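Beta-galactosidase (Bacillus circulans subsp. alkalophilus, PDB 3TTY) hydrolyses terminal beta-D-galactosyl residues from beta-galactosides, probably with retention of anomeric configuration, in a TIM-barrel domain that binds galactose. Local coordinates at residues Val326-Leu329 with Trp330-Ala334. Residues are numbered along the deposited sequence; the frame is centred on the assembly and turned at random.
Sequences VMRL and WSYQA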
# COMPACT_ATOMS: atom_id res chain seq x y z
N VAL A 326 -18.17 24.45 18.83
CA VAL A 326 -18.39 23.15 18.22
C VAL A 326 -18.36 22.04 19.26
O VAL A 326 -19.15 21.11 19.20
CB VAL A 326 -17.42 22.87 17.06
CG1 VAL A 326 -17.44 21.40 16.65
CG2 VAL A 326 -17.78 23.75 15.88
N MET A 327 -17.45 22.15 20.22
CA MET A 327 -17.40 21.19 21.32
C MET A 327 -18.77 21.11 21.99
O MET A 327 -19.27 20.02 22.30
CB MET A 327 -16.30 21.57 22.32
CG MET A 327 -16.07 20.57 23.45
SD MET A 327 -17.35 20.60 24.72
CE MET A 327 -17.16 22.28 25.32
N ARG A 328 -19.39 22.27 22.18
CA ARG A 328 -20.72 22.34 22.80
C ARG A 328 -21.81 21.75 21.89
O ARG A 328 -22.66 20.99 22.34
CB ARG A 328 -21.06 23.79 23.13
CG ARG A 328 -22.41 24.02 23.76
CD ARG A 328 -22.47 25.47 24.19
NE ARG A 328 -23.76 25.87 24.74
CZ ARG A 328 -24.76 26.36 24.01
NH1 ARG A 328 -24.63 26.48 22.70
NH2 ARG A 328 -25.90 26.71 24.59
N LEU A 329 -21.76 22.11 20.61
CA LEU A 329 -22.67 21.57 19.59
C LEU A 329 -22.70 20.04 19.64
O LEU A 329 -23.76 19.43 19.77
CB LEU A 329 -22.20 21.99 18.20
CG LEU A 329 -23.20 22.42 17.12
CD1 LEU A 329 -22.62 22.11 15.75
CD2 LEU A 329 -24.57 21.78 17.28
N TRP A 330 -21.52 19.44 19.55
CA TRP A 330 -21.37 17.98 19.48
C TRP A 330 -21.69 17.26 20.79
O TRP A 330 -22.01 16.06 20.77
CB TRP A 330 -19.97 17.61 18.98
CG TRP A 330 -19.73 18.00 17.56
CD1 TRP A 330 -20.59 18.65 16.74
CD2 TRP A 330 -18.55 17.74 16.78
NE1 TRP A 330 -20.04 18.82 15.50
CE2 TRP A 330 -18.78 18.28 15.50
CE3 TRP A 330 -17.32 17.12 17.05
CZ2 TRP A 330 -17.83 18.21 14.48
CZ3 TRP A 330 -16.37 17.06 16.03
CH2 TRP A 330 -16.63 17.60 14.76
N SER A 331 -21.59 17.97 21.91
CA SER A 331 -22.03 17.43 23.21
C SER A 331 -23.55 17.34 23.28
O SER A 331 -24.09 16.31 23.67
CB SER A 331 -21.52 18.28 24.38
OG SER A 331 -20.10 18.38 24.39
N TYR A 332 -24.24 18.42 22.91
CA TYR A 332 -25.70 18.39 22.90
C TYR A 332 -26.25 17.50 21.79
O TYR A 332 -27.37 17.00 21.89
CB TYR A 332 -26.30 19.80 22.81
CG TYR A 332 -26.22 20.55 24.12
CD1 TYR A 332 -26.84 20.06 25.26
CD2 TYR A 332 -25.52 21.75 24.21
CE1 TYR A 332 -26.76 20.74 26.47
CE2 TYR A 332 -25.44 22.43 25.41
CZ TYR A 332 -26.06 21.92 26.53
OH TYR A 332 -25.99 22.60 27.71
N GLN A 333 -25.47 17.29 20.73
CA GLN A 333 -25.88 16.34 19.72
C GLN A 333 -25.97 14.94 20.34
O GLN A 333 -26.92 14.21 20.08
CB GLN A 333 -24.95 16.34 18.50
CG GLN A 333 -25.57 15.62 17.29
CD GLN A 333 -24.57 15.43 16.16
OE1 GLN A 333 -23.38 15.23 16.40
NE2 GLN A 333 -25.06 15.50 14.92
N ALA A 334 -25.00 14.59 21.17
CA ALA A 334 -25.04 13.32 21.87
C ALA A 334 -26.27 13.24 22.77
O ALA A 334 -27.03 12.27 22.72
CB ALA A 334 -23.79 13.11 22.68
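Val-326 sets one methyl on the indole of Trp-330, one helical turn further along. From CB of Trp-330, which lies 3.6 Å from Val-326 O, the side chain turns back along the helix, because CG stands anti to the carbonyl carbon (chi1 -67°). CG keeps near that same oxygen, while CD1 comes within 4.0 Å of Leu-329 CB. NE1 approaches both Val-326 CG1 and Leu-329 CD1, and CE2 is the ring atom nearest Val-326 CG1, at 3.6 Å; CD2 and CZ2, both bonded to CE2, also lie under it. CG1 thus rests over the ring face, 17° off the normal of the five-membered ring, in a CH-pi contact. An alanine in place of Trp-330 would probably leave the Val-326 methyl without its aromatic partner and open a gap beside Leu-329. Next along the chain, Ser-331 grips Met-327 O twice: its N and its OG, the latter at 2.8 Å, reach the oxygen from opposite faces of the carbonyl plane. The extended Arg-328 chain lays CG 3.8 Å from Tyr-332 CE2, with guanidinium and phenol planes 82° apart; Glu-382 takes both polar ends, by a salt bridge to Arg-328 NH2 and a hydrogen bond to Tyr-332 OH. The i to i+4 pairs Val-326/Trp-330, Met-327/Ser-331 and Arg-328/Tyr-332 belong to helix 326-336, the crossover between parallel strands 303-307 and 339-344 in a beta-alpha-beta unit of the TIM barrel.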